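Side-chain contact in 16S rRNA (guanine(1405)-N(7))-methyltransferase (PDB 6PI9), which probably methylates N7 of guanine 1405 in 16S rRNA, using S-adenosyl-L-methionine, and so confers resistance to aminoglycosides: residues F247-D251 with E252-L256. Residues are numbered along the deposited sequence; the frame is centred on the assembly and turned at random.
Sequences FTVSD and ELVYL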
loop_
_atom_site.group_PDB
_atom_site.type_symbol
_atom_site.label_atom_id
_atom_site.label_comp_id
_atom_site.label_asym_id
_atom_site.label_seq_id
_atom_site.Cartn_x
_atom_site.Cartn_y
_atom_site.Cartn_z
ATOM N N PHE A 247 -0.664 -22.550 -5.687
ATOM C CA PHE A 247 -1.521 -22.082 -6.788
ATOM C C PHE A 247 -1.869 -20.616 -6.552
ATOM O O PHE A 247 -1.715 -20.107 -5.439
ATOM C CB PHE A 247 -2.806 -22.918 -6.882
ATOM C CG PHE A 247 -3.510 -23.040 -5.563
ATOM C CD1 PHE A 247 -3.299 -24.148 -4.739
ATOM C CD2 PHE A 247 -4.321 -22.012 -5.087
ATOM C CE1 PHE A 247 -3.930 -24.231 -3.489
ATOM C CE2 PHE A 247 -4.937 -22.090 -3.839
ATOM C CZ PHE A 247 -4.741 -23.200 -3.053
ATOM N N THR A 248 -2.340 -19.935 -7.604
ATOM C CA THR A 248 -2.672 -18.511 -7.496
ATOM C C THR A 248 -4.161 -18.241 -7.736
ATOM O O THR A 248 -4.696 -18.624 -8.774
ATOM C CB THR A 248 -1.824 -17.702 -8.478
ATOM O OG1 THR A 248 -0.443 -17.860 -8.122
ATOM C CG2 THR A 248 -2.169 -16.213 -8.432
ATOM N N VAL A 249 -4.798 -17.531 -6.792
ATOM C CA VAL A 249 -6.244 -17.220 -6.768
ATOM C C VAL A 249 -6.385 -15.710 -6.595
ATOM O O VAL A 249 -6.055 -15.186 -5.525
ATOM C CB VAL A 249 -6.968 -17.919 -5.601
ATOM C CG1 VAL A 249 -8.487 -17.785 -5.753
ATOM C CG2 VAL A 249 -6.509 -19.366 -5.408
ATOM N N SER A 250 -6.847 -15.009 -7.623
ATOM C CA SER A 250 -7.251 -13.601 -7.487
ATOM C C SER A 250 -6.112 -12.707 -6.951
ATOM O O SER A 250 -6.266 -11.941 -5.988
ATOM C CB SER A 250 -8.507 -13.505 -6.613
ATOM O OG SER A 250 -8.838 -12.160 -6.320
ATOM N N ASP A 251 -4.961 -12.805 -7.617
ATOM C CA ASP A 251 -3.731 -12.061 -7.310
ATOM C C ASP A 251 -3.204 -12.384 -5.919
ATOM O O ASP A 251 -2.609 -11.517 -5.265
ATOM C CB ASP A 251 -3.903 -10.542 -7.474
ATOM C CG ASP A 251 -3.968 -10.096 -8.973
ATOM O OD1 ASP A 251 -4.946 -9.395 -9.301
ATOM O OD2 ASP A 251 -3.044 -10.417 -9.798
ATOM N N GLU A 252 -3.443 -13.617 -5.450
ATOM C CA GLU A 252 -2.846 -14.114 -4.212
ATOM C C GLU A 252 -2.142 -15.423 -4.540
ATOM O O GLU A 252 -2.792 -16.360 -4.995
ATOM C CB GLU A 252 -3.941 -14.320 -3.130
ATOM C CG GLU A 252 -3.374 -14.727 -1.769
ATOM C CD GLU A 252 -4.414 -14.615 -0.667
ATOM O OE1 GLU A 252 -5.610 -14.656 -0.982
ATOM O OE2 GLU A 252 -4.044 -14.445 0.506
ATOM N N LEU A 253 -0.826 -15.483 -4.313
ATOM C CA LEU A 253 -0.077 -16.737 -4.437
ATOM C C LEU A 253 -0.207 -17.515 -3.134
ATOM O O LEU A 253 0.197 -17.007 -2.079
ATOM C CB LEU A 253 1.397 -16.441 -4.708
ATOM C CG LEU A 253 2.416 -17.611 -4.591
ATOM C CD1 LEU A 253 2.158 -18.711 -5.623
ATOM C CD2 LEU A 253 3.820 -16.988 -4.719
ATOM N N VAL A 254 -0.728 -18.745 -3.209
ATOM C CA VAL A 254 -1.112 -19.518 -2.020
ATOM C C VAL A 254 -0.248 -20.778 -1.957
ATOM O O VAL A 254 -0.132 -21.484 -2.941
ATOM C CB VAL A 254 -2.601 -19.931 -2.056
ATOM C CG1 VAL A 254 -2.976 -20.720 -0.735
ATOM C CG2 VAL A 254 -3.519 -18.719 -2.268
ATOM N N TYR A 255 0.333 -21.045 -0.791
ATOM C CA TYR A 255 1.099 -22.254 -0.493
ATOM C C TYR A 255 0.399 -23.041 0.609
ATOM O O TYR A 255 0.066 -22.478 1.654
ATOM C CB TYR A 255 2.484 -21.914 0.063
ATOM C CG TYR A 255 3.455 -21.432 -0.988
ATOM C CD1 TYR A 255 4.247 -22.321 -1.688
ATOM C CD2 TYR A 255 3.584 -20.073 -1.261
ATOM C CE1 TYR A 255 5.159 -21.849 -2.659
ATOM C CE2 TYR A 255 4.476 -19.621 -2.227
ATOM C CZ TYR A 255 5.239 -20.489 -2.899
ATOM O OH TYR A 255 6.138 -20.010 -3.849
ATOM N N LEU A 256 0.222 -24.344 0.398
ATOM C CA LEU A 256 -0.247 -25.239 1.454
ATOM C C LEU A 256 0.976 -25.983 1.977
ATOM O O LEU A 256 1.660 -26.670 1.210
ATOM C CB LEU A 256 -1.288 -26.219 0.888
ATOM C CG LEU A 256 -2.476 -25.595 0.131
ATOM C CD1 LEU A 256 -3.495 -26.684 -0.335
ATOM C CD2 LEU A 256 -3.162 -24.519 0.982
HETATM O O HOH W 1 -7.017 -14.358 -3.335
#
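The ring of F247 meets V254, its hydrogen-bonded antiparallel partner, obliquely, with CE2 3.6 Å from V254 CB. With chi1 at 50°, CG sits between the backbone N and the carbonyl carbon, and the ring lies across the neighbouring strand. V254 CG1 meets the far end of the ring, while L256 CD1 comes to the ring edge, 4.0 Å from F247 CE1. Helix 100-111 packs on this same face through R106, against F247, and F110, against L256. On the other face T248 and L253 form a non-hydrogen-bonded pair, where T248 OG1 lies 3.7 Å from L253 CD1.

F247 N donates to V254 O at 3.0 Å, and V254 N to F247 O at 2.8 Å. Beyond them V249 N donates to E252 O, and the weak return bond from E252 N to V249 O closes a two-residue turn in which S250 and D251 both have positive phi, as in a type I' beta hairpin. This hairpin forms the antiparallel edge of the Rossmann-like methyltransferase sheet, strand 252-259 lying beside strand 208-214.

Among the polar side chains, E252 extends from the turn, and a water donates to both its OE1 (2.8 Å) and V249 O. OE1 also forms a salt bridge with R96, which binds S-adenosyl-L-homocysteine, so that E252 probably positions R96 from the second shell; OE2 is hydrogen-bonded to T212.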